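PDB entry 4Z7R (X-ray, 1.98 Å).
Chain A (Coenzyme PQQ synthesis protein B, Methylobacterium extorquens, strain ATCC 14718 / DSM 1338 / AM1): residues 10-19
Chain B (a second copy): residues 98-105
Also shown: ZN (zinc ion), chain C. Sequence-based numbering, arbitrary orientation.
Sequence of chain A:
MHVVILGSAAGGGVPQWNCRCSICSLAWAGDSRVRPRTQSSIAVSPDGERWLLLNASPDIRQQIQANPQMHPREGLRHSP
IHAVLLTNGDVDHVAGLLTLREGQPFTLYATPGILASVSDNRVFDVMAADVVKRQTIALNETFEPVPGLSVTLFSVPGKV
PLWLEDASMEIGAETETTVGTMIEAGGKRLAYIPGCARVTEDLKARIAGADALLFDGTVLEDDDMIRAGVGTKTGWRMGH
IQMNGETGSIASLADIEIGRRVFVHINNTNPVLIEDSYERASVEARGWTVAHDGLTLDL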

# COMPACT_ATOMS: atom_id res chain seq x y z
N ALA A 10 -9.75 0.45 -9.72
CA ALA A 10 -8.75 -0.33 -10.45
C ALA A 10 -7.36 0.03 -9.96
O ALA A 10 -7.20 0.86 -9.06
CB ALA A 10 -8.88 -0.09 -11.94
N GLY A 11 -6.35 -0.62 -10.53
CA GLY A 11 -4.96 -0.28 -10.25
C GLY A 11 -4.76 1.22 -10.30
O GLY A 11 -5.25 1.89 -11.20
N GLY A 12 -4.05 1.75 -9.31
CA GLY A 12 -3.78 3.17 -9.23
C GLY A 12 -4.68 3.88 -8.23
O GLY A 12 -4.31 4.91 -7.66
N GLY A 13 -5.86 3.32 -8.02
CA GLY A 13 -6.85 3.93 -7.14
C GLY A 13 -7.39 5.23 -7.68
O GLY A 13 -7.14 5.60 -8.83
N VAL A 14 -8.15 5.93 -6.84
CA VAL A 14 -8.67 7.25 -7.18
C VAL A 14 -8.43 8.18 -5.99
O VAL A 14 -8.96 7.95 -4.91
CB VAL A 14 -10.18 7.22 -7.51
CG1 VAL A 14 -10.64 8.59 -7.98
CG2 VAL A 14 -10.48 6.17 -8.57
N PRO A 15 -7.60 9.22 -6.18
CA PRO A 15 -6.88 9.52 -7.42
C PRO A 15 -5.66 8.62 -7.60
O PRO A 15 -5.26 7.92 -6.67
CB PRO A 15 -6.44 10.97 -7.23
CG PRO A 15 -6.23 11.08 -5.75
CD PRO A 15 -7.30 10.21 -5.13
N GLN A 16 -5.09 8.63 -8.80
CA GLN A 16 -3.84 7.93 -9.05
C GLN A 16 -2.69 8.90 -8.81
O GLN A 16 -2.78 10.08 -9.15
CB GLN A 16 -3.82 7.37 -10.47
CG GLN A 16 -2.53 6.68 -10.87
CD GLN A 16 -2.66 6.01 -12.22
OE1 GLN A 16 -3.52 5.15 -12.42
NE2 GLN A 16 -1.82 6.42 -13.16
N TRP A 17 -1.61 8.41 -8.21
CA TRP A 17 -0.57 9.27 -7.65
C TRP A 17 0.07 10.22 -8.65
O TRP A 17 0.54 11.30 -8.28
CB TRP A 17 0.52 8.42 -6.99
CG TRP A 17 1.40 7.71 -7.96
CD1 TRP A 17 1.10 6.59 -8.68
CD2 TRP A 17 2.75 8.06 -8.31
NE1 TRP A 17 2.18 6.23 -9.46
CE2 TRP A 17 3.20 7.11 -9.24
CE3 TRP A 17 3.62 9.09 -7.91
CZ2 TRP A 17 4.48 7.16 -9.80
CZ3 TRP A 17 4.89 9.13 -8.46
CH2 TRP A 17 5.31 8.17 -9.39
N ASN A 18 0.09 9.83 -9.92
CA ASN A 18 0.69 10.68 -10.96
C ASN A 18 -0.32 11.11 -12.02
O ASN A 18 0.06 11.40 -13.15
CB ASN A 18 1.85 9.95 -11.62
CG ASN A 18 1.40 8.75 -12.43
OD1 ASN A 18 0.36 8.16 -12.15
ND2 ASN A 18 2.19 8.39 -13.44
N CYS A 19 -1.60 11.13 -11.67
CA CYS A 19 -2.62 11.49 -12.64
C CYS A 19 -3.34 12.79 -12.28
O CYS A 19 -3.71 13.01 -11.13
CB CYS A 19 -3.64 10.37 -12.79
SG CYS A 19 -4.81 10.64 -14.14
N LEU B 98 6.20 -0.58 -5.74
CA LEU B 98 5.15 -1.19 -6.55
C LEU B 98 4.02 -0.21 -6.86
O LEU B 98 3.26 -0.42 -7.81
CB LEU B 98 4.59 -2.43 -5.85
CG LEU B 98 5.58 -3.58 -5.61
CD1 LEU B 98 4.87 -4.75 -4.93
CD2 LEU B 98 6.21 -4.01 -6.93
N THR B 99 3.90 0.85 -6.07
CA THR B 99 2.88 1.87 -6.30
C THR B 99 3.34 2.87 -7.36
O THR B 99 2.54 3.43 -8.11
CB THR B 99 2.52 2.59 -4.97
OG1 THR B 99 1.65 1.76 -4.19
CG2 THR B 99 1.85 3.93 -5.21
N LEU B 100 4.65 3.07 -7.45
CA LEU B 100 5.23 4.07 -8.36
C LEU B 100 5.45 3.52 -9.77
O LEU B 100 6.55 3.63 -10.32
CB LEU B 100 6.55 4.58 -7.80
CG LEU B 100 6.53 5.09 -6.35
CD1 LEU B 100 7.93 5.46 -5.90
CD2 LEU B 100 5.59 6.28 -6.22
N ARG B 101 4.40 2.95 -10.36
CA ARG B 101 4.58 2.10 -11.54
C ARG B 101 4.00 2.62 -12.85
O ARG B 101 4.39 2.17 -13.93
CB ARG B 101 3.99 0.72 -11.26
CG ARG B 101 2.48 0.73 -10.99
CD ARG B 101 1.95 -0.67 -10.70
NE ARG B 101 0.50 -0.67 -10.53
CZ ARG B 101 -0.11 -0.48 -9.36
NH1 ARG B 101 -1.43 -0.49 -9.30
NH2 ARG B 101 0.60 -0.26 -8.26
N GLU B 102 3.07 3.56 -12.78
CA GLU B 102 2.29 3.93 -13.96
C GLU B 102 3.03 4.85 -14.92
O GLU B 102 2.58 5.96 -15.20
CB GLU B 102 0.97 4.57 -13.55
CG GLU B 102 -0.02 3.61 -12.90
CD GLU B 102 0.17 3.50 -11.40
OE1 GLU B 102 1.18 4.02 -10.89
OE2 GLU B 102 -0.69 2.88 -10.74
N GLY B 103 4.17 4.38 -15.44
CA GLY B 103 4.90 5.09 -16.47
C GLY B 103 5.55 6.40 -16.06
O GLY B 103 5.93 7.20 -16.92
N GLN B 104 5.71 6.62 -14.76
CA GLN B 104 6.32 7.85 -14.27
C GLN B 104 7.84 7.75 -14.26
O GLN B 104 8.40 6.88 -13.58
CB GLN B 104 5.83 8.19 -12.86
CG GLN B 104 6.25 9.56 -12.37
CD GLN B 104 5.58 10.68 -13.13
OE1 GLN B 104 4.46 10.53 -13.61
NE2 GLN B 104 6.26 11.82 -13.25
N PRO B 105 8.52 8.62 -15.01
CA PRO B 105 9.98 8.64 -14.98
C PRO B 105 10.51 9.18 -13.65
O PRO B 105 10.06 10.23 -13.19
CB PRO B 105 10.37 9.57 -16.14
CG PRO B 105 9.12 9.78 -16.93
CD PRO B 105 7.97 9.57 -15.99
ZN ZN C . -6.93 10.21 -13.34

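Neither stretch forms a regular strand against the other; both run largely as loop. In chain A, a type II turn spans Ala A10 to Gly A13, and a type I turn spans Gln A16 to Cys A19. Gly A12 CA lies 7.4 Å from Thr B99 CA, Trp A17 CA 7.8 Å from Leu B100 CA, and Asn A18 CA 7.1 Å from Gln B104 CA. Side chains bridge most of the gap, and at Gly A11 and Gly A12 backbone atoms of chain A meet side chains of chain B.

Trp A17 is the centre of the contact. Trp A17 NE1 donates a hydrogen bond to Glu B102 OE1 at 2.8 Å, with the carboxylate oxygen at the ring edge. The carbonyl O of Thr B99 lies 3.1 Å from Trp A17 NE1, but the angle is poor. Leu B100 CD2 sits over one face of the Trp A17 six-membered ring, 3.6 Å from the ring centroid, in a CH-pi contact.

Asn A18 ND2 carries two protons and uses both. Asn A18 ND2 donates to Glu B102 O at 3.0 Å and to Gln B104 OE1 at 3.1 Å. Gln A16 NE2 bonds to Asn A18 OD1 at 3.0 Å, which helps hold the amide in place.

At the glycine turn, Gly A12 CA packs 3.5 Å from Glu B102 OE2. A CB on Gly A12 would clash with Gln A16 OE1. Arg B101 NH1 approaches Gly A11 CA to 3.7 Å, while Arg B101 NH2 is tied to Leu B98 O at 2.7 Å.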